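Local structure of Non-ribosomal peptide synthetase (Streptomyces halstedii, 3WV4) at residues A[196-201]-A[400-405]; A[245-250]-A[313-318]. The protein is the N-terminal domain of a non-ribosomal peptide synthetase, built on the fold of the AMP-binding enzyme family in the ANL clan. All blocks are in the same frame, centred on the assembly; numbering follows the deposited sequence.

Contact 1 of 2, residues A[196-201]-A[400-405]; sequences AVLIYT and GYWRAP
Leu198 lays its CD1 methyl over one face of the Trp402 indole, joining strand 195-200 to the type II beta turn that runs from Tyr401 to Ala404, just ahead of helix 405-411. The strand leads into the glycine-, serine- and threonine-rich loop characteristic of ANL enzymes. Leu198 CD1 sits 3.6 Å from the centroid of the five-membered ring and only 10° off its normal, a well-centred CH-pi contact. CD2, the other branch, hangs beyond the rim on the CB-CE3 side, 4.0 Å from Trp402 CE3. The indole is in position because Trp402 carries CG anti to its own backbone nitrogen (chi1 170°), which turns the ring toward the strand.

On the opposite face, Arg403 CG lies 3.7 Å above the indole plane, so the ring is sandwiched between the leucine methyl and the aliphatic start of the next side chain in the turn. The arginine head continues to a salt bridge with Asp142.

Tyr200 approaches obliquely, its hydroxyl contributing an ordinary van der Waals touch. The polar ends of both aromatics are occupied by a single residue of helix 131-141: Tyr200 OH bonds to the carboxylate of Asp140 and Trp402 NE1 to its backbone carbonyl, which pins the indole's rotation. Behind Leu198 stand Ala210 and Ala212 of strand 210-214, with Val121 and Val123 of strand 121-124. Where the two aromatic residues meet, Tyr200 OH stands 3.8 Å from Trp402 CD1.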
loop_
_atom_site.group_PDB
_atom_site.type_symbol
_atom_site.label_atom_id
_atom_site.label_comp_id
_atom_site.label_asym_id
_atom_site.label_seq_id
_atom_site.Cartn_x
_atom_site.Cartn_y
_atom_site.Cartn_z
ATOM N N ALA A 196 4.379 -12.051 1.760
ATOM C CA ALA A 196 3.194 -11.536 2.435
ATOM C C ALA A 196 2.132 -11.064 1.447
ATOM O O ALA A 196 0.913 -11.243 1.679
ATOM C CB ALA A 196 3.599 -10.381 3.339
ATOM N N VAL A 197 2.560 -10.436 0.349
ATOM C CA VAL A 197 1.620 -9.899 -0.635
ATOM C C VAL A 197 2.079 -10.153 -2.047
ATOM O O VAL A 197 3.298 -10.143 -2.318
ATOM C CB VAL A 197 1.484 -8.370 -0.445
ATOM C CG1 VAL A 197 0.445 -7.728 -1.318
ATOM C CG2 VAL A 197 1.199 -7.967 1.000
ATOM N N LEU A 198 1.116 -10.432 -2.950
ATOM C CA LEU A 198 1.345 -10.365 -4.392
ATOM C C LEU A 198 0.589 -9.205 -4.925
ATOM O O LEU A 198 -0.621 -9.099 -4.735
ATOM C CB LEU A 198 0.848 -11.618 -5.160
ATOM C CG LEU A 198 1.427 -12.990 -4.791
ATOM C CD1 LEU A 198 1.000 -14.026 -5.825
ATOM C CD2 LEU A 198 2.959 -12.973 -4.667
ATOM N N ILE A 199 1.282 -8.325 -5.600
ATOM C CA ILE A 199 0.619 -7.158 -6.150
ATOM C C ILE A 199 0.610 -7.275 -7.641
ATOM O O ILE A 199 1.668 -7.133 -8.269
ATOM C CB ILE A 199 1.364 -5.880 -5.820
ATOM C CG1 ILE A 199 1.395 -5.618 -4.322
ATOM C CG2 ILE A 199 0.735 -4.697 -6.549
ATOM C CD1 ILE A 199 0.037 -5.200 -3.766
ATOM N N TYR A 200 -0.567 -7.495 -8.230
ATOM C CA TYR A 200 -0.646 -7.634 -9.680
ATOM C C TYR A 200 -0.551 -6.269 -10.317
ATOM O O TYR A 200 -1.363 -5.422 -10.039
ATOM C CB TYR A 200 -1.916 -8.420 -10.075
ATOM C CG TYR A 200 -1.632 -9.889 -10.024
ATOM C CD1 TYR A 200 -1.080 -10.539 -11.114
ATOM C CD2 TYR A 200 -1.833 -10.635 -8.862
ATOM C CE1 TYR A 200 -0.785 -11.903 -11.063
ATOM C CE2 TYR A 200 -1.527 -11.977 -8.805
ATOM C CZ TYR A 200 -1.019 -12.617 -9.921
ATOM O OH TYR A 200 -0.677 -13.943 -9.879
ATOM N N THR A 201 0.455 -6.049 -11.149
ATOM C CA THR A 201 0.615 -4.778 -11.920
ATOM C C THR A 201 0.133 -4.862 -13.412
ATOM O O THR A 201 -0.090 -3.861 -14.076
ATOM C CB THR A 201 2.105 -4.398 -11.967
ATOM O OG1 THR A 201 2.845 -5.495 -12.529
ATOM C CG2 THR A 201 2.607 -4.141 -10.556
ATOM N N GLY A 400 11.084 -9.935 -6.866
ATOM C CA GLY A 400 10.863 -10.349 -8.238
ATOM C C GLY A 400 9.363 -10.441 -8.518
ATOM O O GLY A 400 8.542 -9.987 -7.708
ATOM N N TYR A 401 9.020 -11.009 -9.681
ATOM C CA TYR A 401 7.659 -11.252 -10.069
ATOM C C TYR A 401 7.278 -12.676 -9.724
ATOM O O TYR A 401 8.108 -13.568 -9.805
ATOM C CB TYR A 401 7.480 -11.005 -11.566
ATOM C CG TYR A 401 7.893 -9.610 -11.981
ATOM C CD1 TYR A 401 7.175 -8.501 -11.553
ATOM C CD2 TYR A 401 9.012 -9.398 -12.764
ATOM C CE1 TYR A 401 7.545 -7.215 -11.924
ATOM C CE2 TYR A 401 9.397 -8.117 -13.148
ATOM C CZ TYR A 401 8.657 -7.023 -12.726
ATOM O OH TYR A 401 9.053 -5.729 -13.075
ATOM N N TRP A 402 6.029 -12.904 -9.348
ATOM C CA TRP A 402 5.606 -14.215 -8.916
ATOM C C TRP A 402 5.703 -15.248 -10.090
ATOM O O TRP A 402 5.091 -15.049 -11.141
ATOM C CB TRP A 402 4.186 -14.093 -8.401
ATOM C CG TRP A 402 3.471 -15.360 -8.114
ATOM C CD1 TRP A 402 2.397 -15.853 -8.790
ATOM C CD2 TRP A 402 3.753 -16.283 -7.075
ATOM N NE1 TRP A 402 1.959 -17.017 -8.213
ATOM C CE2 TRP A 402 2.804 -17.327 -7.181
ATOM C CE3 TRP A 402 4.692 -16.323 -6.036
ATOM C CZ2 TRP A 402 2.771 -18.405 -6.303
ATOM C CZ3 TRP A 402 4.674 -17.428 -5.154
ATOM C CH2 TRP A 402 3.716 -18.452 -5.306
ATOM N N ARG A 403 6.505 -16.305 -9.882
ATOM C CA ARG A 403 6.662 -17.430 -10.819
ATOM C C ARG A 403 6.947 -17.012 -12.261
ATOM O O ARG A 403 6.377 -17.565 -13.205
ATOM C CB ARG A 403 5.423 -18.325 -10.778
ATOM C CG ARG A 403 5.225 -18.955 -9.415
ATOM C CD ARG A 403 4.179 -20.043 -9.450
ATOM N NE ARG A 403 4.059 -20.727 -8.167
ATOM C CZ ARG A 403 3.033 -21.495 -7.821
ATOM N NH1 ARG A 403 2.005 -21.680 -8.638
ATOM N NH2 ARG A 403 3.029 -22.063 -6.646
ATOM N N ALA A 404 7.830 -16.041 -12.420
ATOM C CA ALA A 404 8.196 -15.555 -13.738
ATOM C C ALA A 404 9.680 -15.212 -13.721
ATOM O O ALA A 404 10.034 -14.052 -13.790
ATOM C CB ALA A 404 7.359 -14.339 -14.102
ATOM N N PRO A 405 10.555 -16.231 -13.607
ATOM C CA PRO A 405 12.009 -15.976 -13.453
ATOM C C PRO A 405 12.628 -15.158 -14.604
ATOM O O PRO A 405 13.490 -14.325 -14.382
ATOM C CB PRO A 405 12.622 -17.388 -13.414
ATOM C CG PRO A 405 11.489 -18.314 -13.104
ATOM C CD PRO A 405 10.253 -17.671 -13.679
#

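Contact 2 of 2, residues A[245-250]-A[313-318]; sequences WDFGLY and TNSAAA
Phe247 and Ser315 meet hydroxyl over ring, where the first turn of helix 246-258 faces the loop that leaves the C-terminal end of strand 311-314. This is a strand-end site in the sheet of an ANL enzyme; as in relatives, the helix start and the loop probably border the active-site pocket.

The polar-on-aromatic contact dominates. Ser315 OG stands 2.9 Å above the Phe247 plane, over the ring's centre, and comes within 3.1 Å of Phe247 CZ, which is tight packing. With chi1 at 44°, Ser315 holds OG between its backbone nitrogen and carbonyl carbon, directed at the helix. The same ring offers its rim to a backbone carbonyl: Thr313 O lies in the ring plane, 3.7 Å from Phe247 CZ.

Apolar contacts are looser across the gap. Ala316 CB approaches the edge of the Trp245 indole at 4.5 Å from CZ2, while Phe247 CB sits over the centre of that indole, so Trp245, the helix N-cap residue, folds back on the helix's own first turn. Met241 and Pro286 also touch Phe247.

Hydrogen bonds act within each segment. Ala317 N reaches Ser315 O at 2.6 Å, closing a classic gamma turn with Ala316 at its middle (phi 70°, psi -64°). Asn314 ND2 gives a 2.7 Å bond to Ala317 O, almost in the plane of its amide, and so ties the loop back to the end of the strand. Leu249 N to Trp245 O starts the helix.

With no conventional hydrogen bond linking the segments, their fit depends on dispersion and on the weak attraction of Thr313 O for the partly positive C-H rim; Ser315 OG packs closely over the phenyl face, in a polar sense that depends on where its proton points.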
loop_
_atom_site.group_PDB
_atom_site.type_symbol
_atom_site.label_atom_id
_atom_site.label_comp_id
_atom_site.label_asym_id
_atom_site.label_seq_id
_atom_site.Cartn_x
_atom_site.Cartn_y
_atom_site.Cartn_z
ATOM N N TRP A 245 -4.584 -1.576 -3.906
ATOM C CA TRP A 245 -3.511 -0.948 -4.628
ATOM C C TRP A 245 -2.440 -0.695 -3.531
ATOM O O TRP A 245 -2.758 -0.429 -2.365
ATOM C CB TRP A 245 -4.102 0.316 -5.281
ATOM C CG TRP A 245 -3.150 1.343 -5.851
ATOM C CD1 TRP A 245 -1.822 1.180 -6.169
ATOM C CD2 TRP A 245 -3.481 2.692 -6.222
ATOM N NE1 TRP A 245 -1.304 2.350 -6.674
ATOM C CE2 TRP A 245 -2.292 3.293 -6.727
ATOM C CE3 TRP A 245 -4.661 3.449 -6.178
ATOM C CZ2 TRP A 245 -2.245 4.616 -7.184
ATOM C CZ3 TRP A 245 -4.618 4.763 -6.626
ATOM C CH2 TRP A 245 -3.407 5.334 -7.129
ATOM N N ASP A 246 -1.184 -0.903 -3.853
ATOM C CA ASP A 246 -0.150 -0.751 -2.857
ATOM C C ASP A 246 -0.138 0.674 -2.218
ATOM O O ASP A 246 0.350 0.873 -1.097
ATOM C CB ASP A 246 1.225 -1.196 -3.409
ATOM C CG ASP A 246 1.769 -0.309 -4.503
ATOM O OD1 ASP A 246 1.078 0.653 -4.917
ATOM O OD2 ASP A 246 2.921 -0.590 -4.955
ATOM N N PHE A 247 -0.732 1.645 -2.897
ATOM C CA PHE A 247 -0.793 2.990 -2.363
ATOM C C PHE A 247 -1.624 2.969 -1.091
ATOM O O PHE A 247 -1.124 3.298 -0.030
ATOM C CB PHE A 247 -1.334 3.985 -3.423
ATOM C CG PHE A 247 -1.113 5.445 -3.080
ATOM C CD1 PHE A 247 -0.205 5.845 -2.073
ATOM C CD2 PHE A 247 -1.784 6.441 -3.779
ATOM C CE1 PHE A 247 -0.008 7.179 -1.778
ATOM C CE2 PHE A 247 -1.560 7.786 -3.495
ATOM C CZ PHE A 247 -0.696 8.150 -2.496
ATOM N N GLY A 248 -2.858 2.494 -1.177
ATOM C CA GLY A 248 -3.701 2.371 0.016
ATOM C C GLY A 248 -3.213 1.339 1.028
ATOM O O GLY A 248 -3.343 1.526 2.236
ATOM N N LEU A 249 -2.665 0.250 0.548
ATOM C CA LEU A 249 -2.152 -0.771 1.448
ATOM C C LEU A 249 -1.134 -0.220 2.461
ATOM O O LEU A 249 -1.140 -0.592 3.627
ATOM C CB LEU A 249 -1.500 -1.900 0.627
ATOM C CG LEU A 249 -1.609 -3.402 0.978
ATOM C CD1 LEU A 249 -0.276 -4.139 0.960
ATOM C CD2 LEU A 249 -2.392 -3.707 2.242
ATOM N N TYR A 250 -0.252 0.645 1.979
ATOM C CA TYR A 250 0.806 1.190 2.804
ATOM C C TYR A 250 0.308 2.280 3.688
ATOM O O TYR A 250 0.971 2.668 4.663
ATOM C CB TYR A 250 1.985 1.690 1.978
ATOM C CG TYR A 250 2.946 0.591 1.628
ATOM C CD1 TYR A 250 4.137 0.461 2.272
ATOM C CD2 TYR A 250 2.613 -0.329 0.656
ATOM C CE1 TYR A 250 5.023 -0.536 1.913
ATOM C CE2 TYR A 250 3.463 -1.342 0.288
ATOM C CZ TYR A 250 4.673 -1.459 0.920
ATOM O OH TYR A 250 5.529 -2.468 0.571
ATOM N N THR A 313 0.035 13.811 -0.087
ATOM C CA THR A 313 1.111 13.056 -0.659
ATOM C C THR A 313 0.667 12.490 -2.020
ATOM O O THR A 313 -0.344 11.821 -2.124
ATOM C CB THR A 313 1.612 11.953 0.282
ATOM O OG1 THR A 313 0.616 10.990 0.531
ATOM C CG2 THR A 313 1.942 12.529 1.579
ATOM N N ASN A 314 1.487 12.731 -3.023
ATOM C CA ASN A 314 1.156 12.390 -4.362
ATOM C C ASN A 314 2.172 11.393 -4.848
ATOM O O ASN A 314 3.386 11.672 -4.868
ATOM C CB ASN A 314 1.168 13.620 -5.263
ATOM C CG ASN A 314 0.684 13.296 -6.676
ATOM O OD1 ASN A 314 -0.475 12.946 -6.872
ATOM N ND2 ASN A 314 1.548 13.429 -7.643
ATOM N N SER A 315 1.663 10.213 -5.204
ATOM C CA SER A 315 2.426 9.252 -5.974
ATOM C C SER A 315 1.706 9.240 -7.338
ATOM O O SER A 315 1.154 10.265 -7.770
ATOM C CB SER A 315 2.542 7.869 -5.237
ATOM O OG SER A 315 1.326 7.406 -4.656
ATOM N N ALA A 316 1.724 8.119 -8.034
ATOM C CA ALA A 316 0.967 8.000 -9.280
ATOM C C ALA A 316 1.526 8.829 -10.445
ATOM O O ALA A 316 1.920 8.229 -11.443
ATOM C CB ALA A 316 -0.517 8.314 -9.067
ATOM N N ALA A 317 1.548 10.165 -10.354
ATOM C CA ALA A 317 1.902 11.027 -11.524
ATOM C C ALA A 317 2.069 12.497 -11.203
ATOM O O ALA A 317 1.517 12.984 -10.258
ATOM C CB ALA A 317 0.855 10.888 -12.625
ATOM N N ALA A 318 2.822 13.191 -12.027
ATOM C CA ALA A 318 3.130 14.582 -11.854
ATOM C C ALA A 318 1.912 15.421 -11.504
ATOM O O ALA A 318 0.857 15.357 -12.141
ATOM C CB ALA A 318 3.793 15.124 -13.126
#

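How the contacts relate
The centres of contact 1 and contact 2 lie 18 Å apart within the same AMP-binding fold. Along the chain the order is 196-201, 245-250, 313-318, 400-405, so contact 1 spans both segments of contact 2. The two also touch directly: strand 195-200 packs on the start of helix 246-258, with Val197 CG2 4.1 Å from Leu249 CD1 and Ile199 CD1 4.2 Å from Asp246 CB. Thr343 bridges them further, meeting Ile199, Thr201 and Asp246. Leu198 thus faces the turn at 401-404 while its neighbours Val197 and Ile199 face the helix, and one strand joins the outer turn to the start of helix 246-258, which in turn packs against the end of strand 311-314.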